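HAD family phosphatase (Pseudomonas syringae pv. tomato, PDB 2ODA) belongs to a Pseudomonas-specific subfamily of the haloacid dehalogenase superfamily and probably has a novel biochemical function. Local coordinates at residues 76-81 and 98-103; 56-61 and 91-96; 9-14 and 43-48. All coordinates share one frame; numbering follows the deposited sequence.

Contact 1 (76-81 and 98-103); sequences WMIAAP and MALNVS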
ATOM      1  N   TRP B  76      -5.144 -12.158  21.046  1.00 16.15           N
ATOM      2  CA  TRP B  76      -3.927 -11.435  20.679  1.00 14.66           C
ATOM      3  C   TRP B  76      -3.909 -10.893  19.255  1.00 14.76           C
ATOM      4  O   TRP B  76      -3.131  -9.990  18.929  1.00 13.71           O
ATOM      5  CB  TRP B  76      -2.718 -12.344  20.905  1.00 14.23           C
ATOM      6  CG  TRP B  76      -2.663 -13.499  19.936  1.00 12.09           C
ATOM      7  CD1 TRP B  76      -3.420 -14.649  19.960  1.00 11.32           C
ATOM      8  CD2 TRP B  76      -1.824 -13.593  18.786  1.00 12.35           C
ATOM      9  NE1 TRP B  76      -3.094 -15.454  18.889  1.00 12.44           N
ATOM     10  CE2 TRP B  76      -2.108 -14.831  18.158  1.00 12.81           C
ATOM     11  CE3 TRP B  76      -0.849 -12.750  18.218  1.00  9.26           C
ATOM     12  CZ2 TRP B  76      -1.441 -15.247  16.998  1.00 12.94           C
ATOM     13  CZ3 TRP B  76      -0.188 -13.170  17.064  1.00 11.31           C
ATOM     14  CH2 TRP B  76      -0.488 -14.410  16.473  1.00 11.39           C
HETATM   15  N   MSE B  77      -4.731 -11.461  18.377  1.00 14.90           N
HETATM   16  CA  MSE B  77      -4.709 -11.025  16.992  1.00 15.46           C
HETATM   17  C   MSE B  77      -5.771  -9.965  16.763  1.00 14.92           C
HETATM   18  O   MSE B  77      -6.908 -10.114  17.213  1.00 16.13           O
HETATM   19  CB  MSE B  77      -4.885 -12.210  16.021  1.00 15.23           C
HETATM   20  CG  MSE B  77      -4.523 -11.856  14.594  1.00 15.11           C
HETATM   21 SE   MSE B  77      -4.828 -13.321  13.344  1.00 19.76          SE
HETATM   22  CE  MSE B  77      -3.799 -14.692  14.259  1.00 11.50           C
ATOM     23  N   ILE B  78      -5.378  -8.910  16.058  1.00 14.47           N
ATOM     24  CA  ILE B  78      -6.226  -7.772  15.695  1.00 14.72           C
ATOM     25  C   ILE B  78      -7.273  -8.179  14.654  1.00 13.51           C
ATOM     26  O   ILE B  78      -6.942  -8.894  13.720  1.00 12.28           O
ATOM     27  CB  ILE B  78      -5.308  -6.618  15.115  1.00 14.22           C
ATOM     28  CG1 ILE B  78      -4.278  -6.141  16.162  1.00 17.45           C
ATOM     29  CG2 ILE B  78      -6.117  -5.453  14.523  1.00 17.11           C
ATOM     30  CD1 ILE B  78      -4.836  -5.835  17.560  1.00 19.68           C
ATOM     31  N   ALA B  79      -8.529  -7.753  14.822  1.00 12.00           N
ATOM     32  CA  ALA B  79      -9.502  -7.834  13.741  1.00 11.82           C
ATOM     33  C   ALA B  79      -9.314  -6.630  12.804  1.00 11.68           C
ATOM     34  O   ALA B  79      -9.506  -5.494  13.228  1.00 10.82           O
ATOM     35  CB  ALA B  79     -10.912  -7.848  14.310  1.00 12.55           C
ATOM     36  N   ALA B  80      -8.925  -6.860  11.554  1.00 10.95           N
ATOM     37  CA  ALA B  80      -8.784  -5.735  10.594  1.00 10.80           C
ATOM     38  C   ALA B  80     -10.117  -5.020  10.335  1.00 11.03           C
ATOM     39  O   ALA B  80     -11.161  -5.672  10.145  1.00 10.39           O
ATOM     40  CB  ALA B  80      -8.169  -6.208   9.293  1.00 10.62           C
ATOM     41  N   PRO B  81     -10.107  -3.672  10.306  1.00 11.32           N
ATOM     42  CA  PRO B  81     -11.408  -3.049  10.038  1.00 11.70           C
ATOM     43  C   PRO B  81     -11.912  -3.358   8.630  1.00 12.79           C
ATOM     44  O   PRO B  81     -11.108  -3.427   7.673  1.00 14.09           O
ATOM     45  CB  PRO B  81     -11.153  -1.544  10.204  1.00 11.31           C
ATOM     46  CG  PRO B  81      -9.790  -1.394  10.696  1.00 12.87           C
ATOM     47  CD  PRO B  81      -9.033  -2.687  10.519  1.00 11.38           C
HETATM   48  N   MSE B  98      -2.720  -0.499   8.449  1.00  8.43           N
HETATM   49  CA  MSE B  98      -2.920   0.708   9.257  1.00 11.35           C
HETATM   50  C   MSE B  98      -3.370   0.427  10.682  1.00 10.86           C
HETATM   51  O   MSE B  98      -2.900   1.076  11.629  1.00 11.11           O
HETATM   52  CB  MSE B  98      -3.875   1.668   8.554  1.00 10.24           C
HETATM   53  CG  MSE B  98      -3.221   2.268   7.313  1.00 10.96           C
HETATM   54 SE   MSE B  98      -4.432   3.523   6.444  1.00 19.56          SE
HETATM   55  CE  MSE B  98      -5.278   2.369   5.244  1.00 13.60           C
ATOM     56  N   ALA B  99      -4.249  -0.560  10.832  1.00 11.10           N
ATOM     57  CA  ALA B  99      -4.717  -1.018  12.143  1.00 10.89           C
ATOM     58  C   ALA B  99      -3.574  -1.563  12.990  1.00 10.60           C
ATOM     59  O   ALA B  99      -3.645  -1.523  14.214  1.00 10.20           O
ATOM     60  CB  ALA B  99      -5.827  -2.072  11.984  1.00 10.62           C
ATOM     61  N   LEU B 100      -2.524  -2.075  12.338  1.00  9.51           N
ATOM     62  CA  LEU B 100      -1.318  -2.555  13.014  1.00  9.72           C
ATOM     63  C   LEU B 100      -0.232  -1.495  13.121  1.00 10.01           C
ATOM     64  O   LEU B 100       0.879  -1.786  13.572  1.00  9.78           O
ATOM     65  CB  LEU B 100      -0.747  -3.777  12.272  1.00 10.08           C
ATOM     66  CG  LEU B 100      -1.599  -5.055  12.261  1.00  8.77           C
ATOM     67  CD1 LEU B 100      -0.972  -6.101  11.345  1.00  9.58           C
ATOM     68  CD2 LEU B 100      -1.782  -5.602  13.691  1.00  9.61           C
ATOM     69  N   ASN B 101      -0.538  -0.267  12.703  1.00 10.24           N
ATOM     70  CA  ASN B 101       0.410   0.856  12.773  1.00 10.66           C
ATOM     71  C   ASN B 101       1.705   0.548  12.022  1.00 10.53           C
ATOM     72  O   ASN B 101       2.773   0.978  12.421  1.00 10.51           O
ATOM     73  CB  ASN B 101       0.732   1.209  14.238  1.00 11.40           C
ATOM     74  CG  ASN B 101      -0.509   1.585  15.030  1.00 14.02           C
ATOM     75  OD1 ASN B 101      -1.172   2.568  14.720  1.00 18.15           O
ATOM     76  ND2 ASN B 101      -0.833   0.794  16.048  1.00 15.13           N
ATOM     77  N   VAL B 102       1.594  -0.208  10.934  1.00  9.80           N
ATOM     78  CA  VAL B 102       2.741  -0.602  10.129  1.00  9.94           C
ATOM     79  C   VAL B 102       3.437   0.640   9.569  1.00 10.33           C
ATOM     80  O   VAL B 102       2.780   1.570   9.103  1.00  9.53           O
ATOM     81  CB  VAL B 102       2.276  -1.589   9.015  1.00 10.03           C
ATOM     82  CG1 VAL B 102       3.205  -1.620   7.833  1.00 12.20           C
ATOM     83  CG2 VAL B 102       2.097  -3.009   9.612  1.00  9.86           C
ATOM     84  N   SER B 103       4.761   0.656   9.624  1.00 10.39           N
ATOM     85  CA  SER B 103       5.486   1.836   9.146  1.00 12.28           C
ATOM     86  C   SER B 103       5.916   1.739   7.673  1.00 11.96           C
ATOM     87  O   SER B 103       6.185   2.765   7.038  1.00 12.73           O
ATOM     88  CB  SER B 103       6.671   2.147  10.066  1.00 12.11           C
ATOM     89  OG  SER B 103       7.690   1.156   9.927  1.00 17.11           O
TER

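Contact 2 (56-61 and 91-96); sequences AWIDEL and DACWMA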
ATOM      1  N   ALA B  56      -2.927  -9.463  11.997  1.00  6.33           N
ATOM      2  CA  ALA B  56      -4.345  -9.127  11.976  1.00  7.55           C
ATOM      3  C   ALA B  56      -5.046 -10.125  11.075  1.00  6.93           C
ATOM      4  O   ALA B  56      -4.425 -10.631  10.125  1.00  6.98           O
ATOM      5  CB  ALA B  56      -4.557  -7.739  11.390  1.00  7.62           C
ATOM      6  N   TRP B  57      -6.334 -10.364  11.333  1.00  6.32           N
ATOM      7  CA  TRP B  57      -7.137 -11.171  10.408  1.00  6.83           C
ATOM      8  C   TRP B  57      -8.074 -10.321   9.575  1.00  7.22           C
ATOM      9  O   TRP B  57      -8.523  -9.244  10.007  1.00  7.63           O
ATOM     10  CB  TRP B  57      -7.924 -12.281  11.122  1.00  6.63           C
ATOM     11  CG  TRP B  57      -8.989 -11.809  12.091  1.00  5.37           C
ATOM     12  CD1 TRP B  57      -8.862 -11.681  13.456  1.00  7.46           C
ATOM     13  CD2 TRP B  57     -10.343 -11.465  11.777  1.00  4.68           C
ATOM     14  NE1 TRP B  57     -10.053 -11.256  14.000  1.00  7.35           N
ATOM     15  CE2 TRP B  57     -10.984 -11.128  12.995  1.00  6.63           C
ATOM     16  CE3 TRP B  57     -11.071 -11.387  10.577  1.00  6.84           C
ATOM     17  CZ2 TRP B  57     -12.330 -10.723  13.056  1.00  8.12           C
ATOM     18  CZ3 TRP B  57     -12.415 -10.972  10.631  1.00  7.66           C
ATOM     19  CH2 TRP B  57     -13.029 -10.645  11.867  1.00  6.28           C
ATOM     20  N   ILE B  58      -8.359 -10.825   8.376  1.00  7.00           N
ATOM     21  CA  ILE B  58      -9.229 -10.149   7.422  1.00  6.80           C
ATOM     22  C   ILE B  58     -10.318 -11.107   6.993  1.00  6.74           C
ATOM     23  O   ILE B  58     -10.041 -12.264   6.684  1.00  7.20           O
ATOM     24  CB  ILE B  58      -8.433  -9.748   6.157  1.00  6.38           C
ATOM     25  CG1 ILE B  58      -7.393  -8.695   6.527  1.00  6.37           C
ATOM     26  CG2 ILE B  58      -9.372  -9.259   5.044  1.00  7.42           C
ATOM     27  CD1 ILE B  58      -6.437  -8.365   5.389  1.00  6.85           C
ATOM     28  N   ASP B  59     -11.551 -10.624   6.941  1.00  7.61           N
ATOM     29  CA  ASP B  59     -12.608 -11.403   6.289  1.00  7.91           C
ATOM     30  C   ASP B  59     -13.690 -10.503   5.685  1.00  8.32           C
ATOM     31  O   ASP B  59     -13.617  -9.262   5.784  1.00  8.64           O
ATOM     32  CB  ASP B  59     -13.181 -12.458   7.245  1.00  7.44           C
ATOM     33  CG  ASP B  59     -13.544 -13.755   6.516  1.00  9.88           C
ATOM     34  OD1 ASP B  59     -14.453 -13.728   5.662  1.00 11.34           O
ATOM     35  OD2 ASP B  59     -12.927 -14.798   6.787  1.00 10.79           O
ATOM     36  N   GLU B  60     -14.662 -11.117   5.015  1.00  8.08           N
ATOM     37  CA  GLU B  60     -15.779 -10.357   4.438  1.00  8.29           C
ATOM     38  C   GLU B  60     -17.120 -10.900   4.933  1.00  8.81           C
ATOM     39  O   GLU B  60     -18.176 -10.319   4.658  1.00  8.27           O
ATOM     40  CB  GLU B  60     -15.714 -10.385   2.910  1.00  8.14           C
ATOM     41  CG  GLU B  60     -15.829 -11.787   2.313  1.00  7.81           C
ATOM     42  CD  GLU B  60     -15.982 -11.821   0.802  1.00  9.57           C
ATOM     43  OE1 GLU B  60     -15.882 -10.760   0.143  1.00 11.31           O
ATOM     44  OE2 GLU B  60     -16.201 -12.933   0.270  1.00 11.14           O
ATOM     45  N   LEU B  61     -17.086 -12.000   5.683  1.00  8.29           N
ATOM     46  CA  LEU B  61     -18.326 -12.565   6.224  1.00  8.07           C
ATOM     47  C   LEU B  61     -19.032 -11.540   7.093  1.00  7.96           C
ATOM     48  O   LEU B  61     -18.371 -10.670   7.666  1.00  7.76           O
ATOM     49  CB  LEU B  61     -18.053 -13.833   7.049  1.00  7.98           C
ATOM     50  CG  LEU B  61     -17.555 -15.076   6.311  1.00  6.96           C
ATOM     51  CD1 LEU B  61     -16.838 -15.987   7.290  1.00  7.89           C
ATOM     52  CD2 LEU B  61     -18.676 -15.822   5.637  1.00 10.21           C
ATOM     53  N   ASP B  91      -7.926  -2.074  -0.494  1.00  8.58           N
ATOM     54  CA  ASP B  91      -8.387  -1.447   0.760  1.00  9.41           C
ATOM     55  C   ASP B  91      -8.360  -2.355   2.001  1.00  8.94           C
ATOM     56  O   ASP B  91      -7.867  -1.955   3.044  1.00  8.08           O
ATOM     57  CB  ASP B  91      -9.807  -0.910   0.603  1.00  9.55           C
ATOM     58  CG  ASP B  91      -9.929   0.114  -0.499  1.00  9.37           C
ATOM     59  OD1 ASP B  91      -9.342  -0.084  -1.584  1.00 10.42           O
ATOM     60  OD2 ASP B  91     -10.623   1.119  -0.261  1.00  9.17           O
ATOM     61  N   ALA B  92      -8.916  -3.561   1.891  1.00  8.82           N
ATOM     62  CA  ALA B  92      -8.945  -4.468   3.027  1.00  8.53           C
ATOM     63  C   ALA B  92      -7.534  -4.696   3.611  1.00  8.52           C
ATOM     64  O   ALA B  92      -7.357  -4.753   4.826  1.00  8.34           O
ATOM     65  CB  ALA B  92      -9.570  -5.775   2.634  1.00  8.19           C
ATOM     66  N   CYS B  93      -6.536  -4.830   2.741  1.00  8.57           N
ATOM     67  CA  CYS B  93      -5.161  -5.088   3.195  1.00  8.00           C
ATOM     68  C   CYS B  93      -4.474  -3.833   3.739  1.00  8.99           C
ATOM     69  O   CYS B  93      -3.827  -3.870   4.800  1.00  8.16           O
ATOM     70  CB  CYS B  93      -4.348  -5.696   2.063  1.00  7.80           C
ATOM     71  SG  CYS B  93      -4.928  -7.377   1.644  1.00  7.88           S
ATOM     72  N   TRP B  94      -4.631  -2.717   3.032  1.00  8.17           N
ATOM     73  CA  TRP B  94      -4.083  -1.466   3.542  1.00  9.62           C
ATOM     74  C   TRP B  94      -4.689  -1.084   4.872  1.00 10.63           C
ATOM     75  O   TRP B  94      -3.975  -0.662   5.794  1.00 11.09           O
ATOM     76  CB  TRP B  94      -4.284  -0.346   2.536  1.00  8.67           C
ATOM     77  CG  TRP B  94      -3.418  -0.486   1.323  1.00  8.59           C
ATOM     78  CD1 TRP B  94      -2.227  -1.166   1.215  1.00 10.35           C
ATOM     79  CD2 TRP B  94      -3.652   0.124   0.054  1.00  7.98           C
ATOM     80  NE1 TRP B  94      -1.723  -1.027  -0.075  1.00  9.15           N
ATOM     81  CE2 TRP B  94      -2.584  -0.241  -0.798  1.00  9.69           C
ATOM     82  CE3 TRP B  94      -4.677   0.925  -0.457  1.00  8.83           C
ATOM     83  CZ2 TRP B  94      -2.501   0.200  -2.137  1.00  8.75           C
ATOM     84  CZ3 TRP B  94      -4.593   1.366  -1.790  1.00  9.32           C
ATOM     85  CH2 TRP B  94      -3.528   0.980  -2.615  1.00  8.52           C
HETATM   86  N   MSE B  95      -6.005  -1.254   4.997  1.00 11.02           N
HETATM   87  CA  MSE B  95      -6.646  -0.928   6.259  1.00 14.30           C
HETATM   88  C   MSE B  95      -6.189  -1.793   7.424  1.00 10.48           C
HETATM   89  O   MSE B  95      -6.044  -1.300   8.530  1.00 10.23           O
HETATM   90  CB  MSE B  95      -8.157  -0.892   6.116  1.00 12.40           C
HETATM   91  CG  MSE B  95      -8.578   0.433   5.575  1.00 17.09           C
HETATM   92 SE   MSE B  95     -10.447   0.397   5.098  1.00 29.46          SE
HETATM   93  CE  MSE B  95     -11.169   0.108   6.853  1.00 22.21           C
ATOM     94  N   ALA B  96      -5.921  -3.067   7.155  1.00  8.64           N
ATOM     95  CA  ALA B  96      -5.372  -3.972   8.142  1.00  6.63           C
ATOM     96  C   ALA B  96      -3.978  -3.536   8.560  1.00  6.52           C
ATOM     97  O   ALA B  96      -3.652  -3.542   9.755  1.00  5.84           O
ATOM     98  CB  ALA B  96      -5.317  -5.377   7.578  1.00  6.36           C
TER

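Contact 3 (9-14 and 43-48); sequences LLFGLS and NALKAL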
ATOM      1  N   LEU B   9       2.032  -9.612   9.527  1.00  6.96           N
ATOM      2  CA  LEU B   9       1.381 -10.673   8.785  1.00  7.48           C
ATOM      3  C   LEU B   9      -0.129 -10.490   8.824  1.00  6.99           C
ATOM      4  O   LEU B   9      -0.725 -10.231   9.889  1.00  7.68           O
ATOM      5  CB  LEU B   9       1.766 -12.060   9.324  1.00  7.19           C
ATOM      6  CG  LEU B   9       3.248 -12.464   9.378  1.00  8.31           C
ATOM      7  CD1 LEU B   9       3.396 -13.832  10.049  1.00  9.67           C
ATOM      8  CD2 LEU B   9       3.859 -12.513   7.977  1.00  8.26           C
ATOM      9  N   LEU B  10      -0.746 -10.612   7.653  1.00  6.15           N
ATOM     10  CA  LEU B  10      -2.208 -10.575   7.513  1.00  5.24           C
ATOM     11  C   LEU B  10      -2.702 -11.960   7.189  1.00  5.37           C
ATOM     12  O   LEU B  10      -2.083 -12.641   6.369  1.00  5.49           O
ATOM     13  CB  LEU B  10      -2.598  -9.633   6.379  1.00  4.01           C
ATOM     14  CG  LEU B  10      -2.029  -8.213   6.503  1.00  5.64           C
ATOM     15  CD1 LEU B  10      -2.535  -7.374   5.316  1.00  5.89           C
ATOM     16  CD2 LEU B  10      -2.400  -7.559   7.856  1.00  3.14           C
ATOM     17  N   PHE B  11      -3.816 -12.377   7.806  1.00  6.03           N
ATOM     18  CA  PHE B  11      -4.392 -13.707   7.549  1.00  6.01           C
ATOM     19  C   PHE B  11      -5.856 -13.589   7.183  1.00  6.28           C
ATOM     20  O   PHE B  11      -6.602 -12.865   7.829  1.00  6.45           O
ATOM     21  CB  PHE B  11      -4.358 -14.573   8.820  1.00  6.10           C
ATOM     22  CG  PHE B  11      -2.993 -14.974   9.262  1.00  6.14           C
ATOM     23  CD1 PHE B  11      -2.265 -14.168  10.139  1.00  7.65           C
ATOM     24  CD2 PHE B  11      -2.450 -16.187   8.858  1.00  8.24           C
ATOM     25  CE1 PHE B  11      -0.986 -14.568  10.581  1.00  9.24           C
ATOM     26  CE2 PHE B  11      -1.185 -16.602   9.305  1.00  7.57           C
ATOM     27  CZ  PHE B  11      -0.465 -15.783  10.172  1.00  7.50           C
ATOM     28  N   GLY B  12      -6.293 -14.328   6.174  1.00  6.63           N
ATOM     29  CA  GLY B  12      -7.737 -14.584   6.067  1.00  5.65           C
ATOM     30  C   GLY B  12      -8.212 -15.284   7.348  1.00  6.18           C
ATOM     31  O   GLY B  12      -7.448 -15.992   7.994  1.00  6.51           O
ATOM     32  N   LEU B  13      -9.473 -15.110   7.714  1.00  5.68           N
ATOM     33  CA  LEU B  13     -10.006 -15.827   8.852  1.00  6.61           C
ATOM     34  C   LEU B  13     -10.607 -17.185   8.454  1.00  6.10           C
ATOM     35  O   LEU B  13      -9.977 -18.241   8.664  1.00  4.84           O
ATOM     36  CB  LEU B  13     -10.984 -14.934   9.640  1.00  5.81           C
ATOM     37  CG  LEU B  13     -11.570 -15.529  10.933  1.00  7.39           C
ATOM     38  CD1 LEU B  13     -10.514 -15.749  12.075  1.00  4.68           C
ATOM     39  CD2 LEU B  13     -12.713 -14.641  11.389  1.00  5.20           C
ATOM     40  N   SER B  14     -11.791 -17.154   7.849  1.00  5.75           N
ATOM     41  CA  SER B  14     -12.442 -18.364   7.324  1.00  6.12           C
ATOM     42  C   SER B  14     -11.622 -19.028   6.201  1.00  6.20           C
ATOM     43  O   SER B  14     -11.118 -18.342   5.289  1.00  6.43           O
ATOM     44  CB  SER B  14     -13.872 -18.012   6.851  1.00  6.27           C
ATOM     45  OG  SER B  14     -14.449 -19.065   6.099  1.00  8.16           O
ATOM     46  N   ASN B  43       0.511 -24.522  16.134  1.00  7.74           N
ATOM     47  CA  ASN B  43       1.967 -24.527  16.027  1.00  7.39           C
ATOM     48  C   ASN B  43       2.467 -23.189  15.426  1.00  7.37           C
ATOM     49  O   ASN B  43       3.308 -22.492  16.031  1.00  6.54           O
ATOM     50  CB  ASN B  43       2.375 -25.750  15.168  1.00  7.64           C
ATOM     51  CG  ASN B  43       3.873 -26.018  15.151  1.00 10.33           C
ATOM     52  OD1 ASN B  43       4.670 -25.109  14.981  1.00 11.02           O
ATOM     53  ND2 ASN B  43       4.254 -27.295  15.289  1.00 10.08           N
ATOM     54  N   ALA B  44       1.951 -22.827  14.244  1.00  6.55           N
ATOM     55  CA  ALA B  44       2.371 -21.563  13.607  1.00  6.50           C
ATOM     56  C   ALA B  44       2.087 -20.357  14.511  1.00  5.92           C
ATOM     57  O   ALA B  44       2.925 -19.454  14.645  1.00  6.55           O
ATOM     58  CB  ALA B  44       1.673 -21.380  12.240  1.00  5.43           C
ATOM     59  N   LEU B  45       0.894 -20.322  15.108  1.00  5.62           N
ATOM     60  CA  LEU B  45       0.466 -19.148  15.875  1.00  5.89           C
ATOM     61  C   LEU B  45       1.191 -19.007  17.213  1.00  6.54           C
ATOM     62  O   LEU B  45       1.387 -17.888  17.677  1.00  7.46           O
ATOM     63  CB  LEU B  45      -1.041 -19.129  16.073  1.00  6.92           C
ATOM     64  CG  LEU B  45      -1.868 -19.018  14.783  1.00  6.38           C
ATOM     65  CD1 LEU B  45      -3.340 -19.049  15.174  1.00  8.57           C
ATOM     66  CD2 LEU B  45      -1.524 -17.752  13.981  1.00  7.35           C
ATOM     67  N   LYS B  46       1.604 -20.119  17.823  1.00  7.08           N
ATOM     68  CA  LYS B  46       2.446 -20.015  19.031  1.00  7.37           C
ATOM     69  C   LYS B  46       3.749 -19.308  18.731  1.00  8.17           C
ATOM     70  O   LYS B  46       4.096 -18.380  19.459  1.00  8.97           O
ATOM     71  CB  LYS B  46       2.725 -21.359  19.701  1.00  7.42           C
ATOM     72  CG  LYS B  46       3.752 -21.183  20.832  1.00  7.06           C
ATOM     73  CD  LYS B  46       3.828 -22.383  21.761  1.00 11.22           C
ATOM     74  CE  LYS B  46       4.950 -22.117  22.805  1.00 11.88           C
ATOM     75  NZ  LYS B  46       4.558 -21.056  23.757  1.00 11.60           N
ATOM     76  N   ALA B  47       4.438 -19.722  17.657  1.00  8.63           N
ATOM     77  CA  ALA B  47       5.713 -19.119  17.253  1.00  9.78           C
ATOM     78  C   ALA B  47       5.537 -17.634  17.009  1.00 10.19           C
ATOM     79  O   ALA B  47       6.320 -16.813  17.524  1.00 10.13           O
ATOM     80  CB  ALA B  47       6.264 -19.800  16.012  1.00 10.88           C
ATOM     81  N   LEU B  48       4.473 -17.276  16.287  1.00  9.43           N
ATOM     82  CA  LEU B  48       4.233 -15.872  15.944  1.00  9.44           C
ATOM     83  C   LEU B  48       3.872 -15.029  17.159  1.00 10.38           C
ATOM     84  O   LEU B  48       4.394 -13.915  17.345  1.00 10.15           O
ATOM     85  CB  LEU B  48       3.140 -15.750  14.871  1.00  8.67           C
ATOM     86  CG  LEU B  48       3.472 -16.351  13.515  1.00  7.73           C
ATOM     87  CD1 LEU B  48       2.205 -16.298  12.607  1.00  6.83           C
ATOM     88  CD2 LEU B  48       4.681 -15.638  12.875  1.00  6.91           C
TER

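Contact 1 (76-81 and 98-103)
The ring here is the puckered pyrrolidine of Pro-81, since no planar side chain meets a partner across the contact; its CD corner touches Ala-99 CB at 3.6 Å, and Met-95 of the same helix packs against the ring from outside the segments. The indole of Trp-76 lies at the other end of 76-81 and packs instead on Leu-45 and Arg-49 of helix 41-51. Between them, Ile-78 and Leu-100 slide past one another in opposite directions. The nearest pair is Ile-78 CG1 and Leu-100 CD2 at 3.6 Å, and the same CD2 also lies 3.9 Å from Ile-78 CB. In Ile-78, CG1 stands beside the backbone N (chi1 -61°), which leaves CG2 on the flank nearer the helix, 4.2 Å from Ala-99 CB. No hydrogen bond spans the segments, and the 155 Å² buried is apolar contact at the surface. The helix stops here: Asn-101 has a positive phi of 57°, and two bonds return into the last turn, one from Asn-101 N to Met-98 O (2.9 Å). This Schellman motif ends helix 91-99 beside edge strand 78-79, in the beta-alpha-beta crossover leading to strand 109-112 of a Rossmann-like HAD fold.

Contact 2 (56-61 and 91-96)
Ile-58 and the start of helix 91-99 form a buried strand-to-helix contact, on the sheet face where Leu-10 of strand 9-12 also packs on Cys-93 and Ala-96. The segment axes approach to 9.3 Å and run nearly antiparallel, at 161°. One side chain does most of the work. Ile-58 CG1 stands beside the backbone N (chi1 -66°) and the chain then extends, carrying CD1 onto the helix backbone, where it lies 3.8 Å from Ala-92 O. The same methyl is 3.9 Å from Ala-96 CB, one turn further along, and 4.2 Å from Cys-93 SG. The other branch, CG2, faces Ala-92 CB at 4.2 Å. Ala-92 and Ala-96 offer only methyls here, consistent with the close approach of Ile-58 to the helix backbone. Such helices flanking a parallel sheet are the framework of the HAD fold, in which catalytic residues usually sit at the C-terminal ends of the strands. Here strand 55-58 runs out into an Asx turn, in which Asp-59 OD1 accepts from Leu-61 N at 3.1 Å; the same oxygen also accepts from Glu-60 N at 2.7 Å, both on its anti side and tilted from the carboxylate plane. The other oxygen, OD2, takes a hydrogen bond from Ser-14 N, so both carboxylate oxygens are engaged and the group's rotation is restrained. On the far side of the helix, Trp-94 stacks with Trp-94 of the second subunit.

Contact 3 (9-14 and 43-48)
Strand 9-12, helix 41-51 and the neighbouring parallel strand 55-58 make up the first beta-alpha-beta crossover of the HAD fold, and here Leu-48 meets Leu-9 and Phe-11 within it. Strand and helix segments run at 153° to each other, with axes 12.7 Å apart, a gap bridged by long side chains. Leu-9 and Leu-48 cross at about a right angle: Leu-9 CD1 lies 3.6 Å from Leu-48 CD2 and 3.7 Å from Leu-48 CD1, lodged against both methyls of the fork. Phe-11 and Leu-48 approach from opposite directions. With CG beside the backbone N (chi1 -68°), the phenyl points its CZ end at the helix, and Leu-48 CD1 sits at the ring edge, near its plane, 3.7 Å from CZ. Leu-45 CD2 reaches the same carbon obliquely, at a looser 4.4 Å. Leu-179 of helix 179-191 packs on both Phe-11 and Leu-48. The strand ends at Gly-12; it and Ser-14 stand where HAD phosphatases usually carry the Asp-x-Asp aspartates, a difference consistent with a different chemistry. All four touching residues are buried and no hydrogen bond crosses the segments, which implies cohesion through dispersion and exclusion of water, with side-chain shape setting the fit.

From the N terminus, contact 3 closes first: strand 9-12 leads through helix 13-17 and a long loop to helix 41-51, and the loop is complete before the others open. Contact 2 opens at strand 55-58 and contact 1 at 76-81; helix 91-99 then closes contact 2 with its first turns and contact 1 with its end, so these two loops cross. Strands 78-79, 55-58 and 9-12 are consecutive in the sheet, with Ile-78 O to Trp-57 N at 2.9 Å and Phe-11 O to Ile-58 N at 2.7 Å joining them. Together the contacts tie helix 41-51 and helix 91-99 to this half of the sheet, and contacts 1 and 2 also touch the second subunit.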